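Local coordinates for protein homoserine O-acetyltransferase (Bacillus anthracis str. 'Ames Ancestor', PDB 3I1I) that probably transfers an acetyl group from acetyl-CoA to the hydroxyl of homoserine, a step on the route to methionine, at residues I176-T188 with V287-L299. Residues are numbered along the deposited sequence; the frame is centred on the assembly and turned at random.
Sequences IGVITNPQNPIIT and VLLHDIAHGFSSL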
# COMPACT_ATOMS: atom_id res chain seq x y z
N ILE A 176 6.20 18.70 -25.14
CA ILE A 176 5.64 19.34 -23.95
C ILE A 176 5.32 18.21 -22.99
O ILE A 176 4.53 17.33 -23.29
CB ILE A 176 4.34 20.11 -24.23
CG1 ILE A 176 4.55 21.18 -25.32
CG2 ILE A 176 3.82 20.75 -22.93
CD1 ILE A 176 3.32 22.08 -25.58
N GLY A 177 5.96 18.23 -21.84
CA GLY A 177 5.81 17.19 -20.87
C GLY A 177 5.14 17.77 -19.64
O GLY A 177 5.75 18.58 -18.89
N VAL A 178 3.88 17.37 -19.44
CA VAL A 178 3.08 17.88 -18.32
C VAL A 178 3.06 16.90 -17.14
O VAL A 178 2.91 15.68 -17.32
CB VAL A 178 1.63 18.17 -18.80
CG1 VAL A 178 0.82 18.87 -17.66
CG2 VAL A 178 1.66 19.02 -20.06
N ILE A 179 3.23 17.43 -15.93
CA ILE A 179 3.26 16.62 -14.67
C ILE A 179 3.97 15.28 -14.83
O ILE A 179 3.42 14.24 -14.56
CB ILE A 179 1.85 16.45 -14.04
CG1 ILE A 179 0.83 15.84 -15.05
CG2 ILE A 179 1.34 17.81 -13.57
CD1 ILE A 179 -0.34 15.16 -14.38
N THR A 180 5.23 15.34 -15.28
CA THR A 180 6.02 14.16 -15.60
C THR A 180 7.52 14.37 -15.15
O THR A 180 7.87 15.40 -14.59
CB THR A 180 5.92 13.83 -17.14
OG1 THR A 180 6.40 12.50 -17.40
CG2 THR A 180 6.70 14.86 -17.99
N ASN A 181 8.37 13.39 -15.44
CA ASN A 181 9.82 13.44 -15.11
C ASN A 181 10.57 12.49 -16.04
O ASN A 181 9.97 11.55 -16.59
CB ASN A 181 10.07 13.01 -13.67
CG ASN A 181 10.03 14.16 -12.71
OD1 ASN A 181 10.62 15.20 -12.97
ND2 ASN A 181 9.31 14.00 -11.59
N PRO A 182 11.88 12.74 -16.24
CA PRO A 182 12.66 11.92 -17.14
C PRO A 182 12.91 10.52 -16.60
O PRO A 182 13.26 9.63 -17.36
CB PRO A 182 13.97 12.69 -17.30
CG PRO A 182 14.03 13.60 -16.16
CD PRO A 182 12.66 13.87 -15.70
N GLN A 183 12.77 10.37 -15.29
CA GLN A 183 13.02 9.10 -14.61
C GLN A 183 12.01 8.99 -13.50
O GLN A 183 11.85 9.94 -12.77
CB GLN A 183 14.43 9.07 -14.00
CG GLN A 183 15.54 9.20 -15.02
CD GLN A 183 16.94 9.27 -14.39
OE1 GLN A 183 17.22 10.17 -13.61
NE2 GLN A 183 17.82 8.33 -14.76
N ASN A 184 11.28 7.88 -13.40
CA ASN A 184 10.24 7.83 -12.40
C ASN A 184 10.90 7.91 -11.02
O ASN A 184 11.81 7.14 -10.72
CB ASN A 184 9.40 6.57 -12.51
CG ASN A 184 8.07 6.72 -11.78
OD1 ASN A 184 7.32 7.63 -12.11
ND2 ASN A 184 7.77 5.84 -10.81
N PRO A 185 10.49 8.87 -10.19
CA PRO A 185 11.12 8.98 -8.89
C PRO A 185 11.06 7.69 -8.11
O PRO A 185 10.10 6.93 -8.25
CB PRO A 185 10.32 10.06 -8.19
CG PRO A 185 9.79 10.90 -9.32
CD PRO A 185 9.46 9.89 -10.40
N ILE A 186 12.09 7.45 -7.32
CA ILE A 186 12.19 6.25 -6.52
C ILE A 186 10.99 6.14 -5.56
O ILE A 186 10.41 5.07 -5.44
CB ILE A 186 13.51 6.25 -5.68
CG1 ILE A 186 14.73 6.27 -6.60
CG2 ILE A 186 13.57 5.04 -4.73
CD1 ILE A 186 14.80 5.11 -7.62
N ILE A 187 10.62 7.25 -4.92
CA ILE A 187 9.50 7.25 -3.97
C ILE A 187 8.23 6.78 -4.62
O ILE A 187 7.51 5.94 -4.05
CB ILE A 187 9.28 8.63 -3.31
CG1 ILE A 187 8.29 8.55 -2.15
CG2 ILE A 187 8.83 9.75 -4.33
CD1 ILE A 187 8.31 9.92 -1.24
N THR A 188 7.94 7.29 -5.81
CA THR A 188 6.77 6.87 -6.54
C THR A 188 6.91 5.42 -7.08
O THR A 188 5.96 4.65 -7.11
CB THR A 188 6.52 7.83 -7.71
OG1 THR A 188 6.49 9.17 -7.20
CG2 THR A 188 5.24 7.51 -8.45
N VAL A 287 5.65 2.06 -15.47
CA VAL A 287 5.89 3.34 -14.81
C VAL A 287 7.15 3.21 -13.97
O VAL A 287 8.01 4.10 -13.97
CB VAL A 287 4.70 3.78 -13.92
CG1 VAL A 287 5.18 4.87 -12.90
CG2 VAL A 287 3.47 4.24 -14.78
N LEU A 288 7.25 2.12 -13.23
CA LEU A 288 8.40 1.92 -12.35
C LEU A 288 9.73 1.77 -13.12
O LEU A 288 10.78 2.18 -12.63
CB LEU A 288 8.10 0.72 -11.47
CG LEU A 288 9.06 -0.18 -10.73
CD1 LEU A 288 8.12 -1.20 -10.07
CD2 LEU A 288 10.04 -0.88 -11.65
N LEU A 289 9.66 1.20 -14.32
CA LEU A 289 10.81 1.10 -15.20
C LEU A 289 11.16 2.39 -15.93
O LEU A 289 12.22 2.44 -16.55
CB LEU A 289 10.58 0.02 -16.26
CG LEU A 289 10.61 -1.43 -15.77
CD1 LEU A 289 10.17 -2.35 -16.89
CD2 LEU A 289 12.00 -1.79 -15.19
N HIS A 290 10.29 3.42 -15.89
CA HIS A 290 10.51 4.60 -16.71
C HIS A 290 11.81 5.36 -16.39
O HIS A 290 11.99 5.90 -15.30
CB HIS A 290 9.34 5.58 -16.65
CG HIS A 290 9.61 6.88 -17.33
ND1 HIS A 290 9.78 6.97 -18.70
CD2 HIS A 290 9.80 8.13 -16.84
CE1 HIS A 290 10.06 8.22 -19.02
NE2 HIS A 290 10.07 8.95 -17.92
N ASP A 291 12.65 5.49 -17.41
CA ASP A 291 14.02 5.99 -17.30
C ASP A 291 14.56 6.28 -18.68
O ASP A 291 14.99 5.35 -19.39
CB ASP A 291 14.89 4.90 -16.69
CG ASP A 291 16.31 5.37 -16.42
OD1 ASP A 291 16.58 6.58 -16.64
OD2 ASP A 291 17.15 4.53 -15.95
N ILE A 292 14.50 7.54 -19.10
CA ILE A 292 15.00 7.90 -20.42
C ILE A 292 16.52 7.62 -20.51
O ILE A 292 17.03 7.34 -21.61
CB ILE A 292 14.63 9.37 -20.85
CG1 ILE A 292 15.37 10.41 -20.03
CG2 ILE A 292 13.11 9.58 -20.84
CD1 ILE A 292 15.31 11.81 -20.60
N ALA A 293 17.24 7.64 -19.38
CA ALA A 293 18.68 7.24 -19.38
C ALA A 293 18.90 5.76 -19.61
O ALA A 293 20.02 5.35 -19.87
CB ALA A 293 19.38 7.68 -18.08
N HIS A 294 17.88 4.93 -19.47
CA HIS A 294 18.07 3.49 -19.70
C HIS A 294 18.53 3.25 -21.13
O HIS A 294 17.91 3.70 -22.09
CB HIS A 294 16.80 2.70 -19.47
CG HIS A 294 17.00 1.24 -19.64
ND1 HIS A 294 17.89 0.52 -18.87
CD2 HIS A 294 16.46 0.36 -20.52
CE1 HIS A 294 17.88 -0.74 -19.25
NE2 HIS A 294 17.02 -0.87 -20.26
N GLY A 295 19.60 2.52 -21.31
CA GLY A 295 20.18 2.44 -22.65
C GLY A 295 21.52 3.16 -22.69
O GLY A 295 22.48 2.64 -23.23
N PHE A 296 21.61 4.29 -22.02
CA PHE A 296 22.67 5.22 -22.22
C PHE A 296 23.63 5.13 -21.06
O PHE A 296 23.42 4.34 -20.14
CB PHE A 296 22.07 6.63 -22.31
CG PHE A 296 21.19 6.83 -23.52
CD1 PHE A 296 21.73 7.23 -24.72
CD2 PHE A 296 19.83 6.61 -23.45
CE1 PHE A 296 20.93 7.40 -25.83
CE2 PHE A 296 19.02 6.79 -24.54
CZ PHE A 296 19.57 7.18 -25.73
N SER A 297 24.67 5.95 -21.07
CA SER A 297 25.64 5.95 -19.99
C SER A 297 25.23 6.90 -18.89
O SER A 297 25.72 6.80 -17.80
CB SER A 297 27.03 6.31 -20.50
OG SER A 297 27.02 7.55 -21.15
N SER A 298 24.34 7.83 -19.17
CA SER A 298 23.81 8.73 -18.15
C SER A 298 22.61 9.50 -18.68
O SER A 298 22.34 9.50 -19.91
CB SER A 298 24.87 9.77 -17.79
OG SER A 298 25.08 10.68 -18.88
N LEU A 299 21.91 10.17 -17.77
CA LEU A 299 20.82 11.06 -18.14
C LEU A 299 21.32 12.12 -19.12
O LEU A 299 20.65 12.38 -20.12
CB LEU A 299 20.21 11.72 -16.91
CG LEU A 299 19.03 12.67 -17.14
CD1 LEU A 299 17.89 11.96 -17.91
CD2 LEU A 299 18.55 13.24 -15.81
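Asp291 OD1 takes a hydrogen bond from Gln183 NE2 at 2.9 Å and a weak one from the backbone N of Ala293, inside the type I turn that runs from Asp291 to His294. The Gln183 and Asp291 side chains lie side by side and point the same way; OD1 lies in the amide plane of Gln183, but NE2 comes to it from above the carboxylate plane, the two planes being 49° apart. OD2 of the same carboxylate is bonded to Ser245 of the second subunit, so Asp291 ties this loop pair to the subunit interface.

The backbones form a single beta bridge, Gln183 facing Asp291. Ile292 N gives a bond to Pro182 O (3.0 Å), and Asn184 N bonds to His290 O at 2.8 Å. In this alpha/beta hydrolase fold the bridge joins the loop leaving the C-terminal end of strand 174-178 to the chain emerging from helix 277-289.

The His290 ring swings across to the other loop because CG lies opposite the backbone N about the CA-CB bond (chi1 172°), and there NE2 donates in the ring plane to Asn181 O at 2.9 Å; Gln162 NE2 shares that carbonyl. Asn184 crosses Val287, laying its amide against CG1 (ND2 to CG1 3.5 Å), while its OD1 bonds to Gln321 NE2 and its ND2 to Ser189 OG. On the apolar flank, Pro182 CB packs against Ile292 CD1 at 3.7 Å and Leu299 CD1 at 4.0 Å.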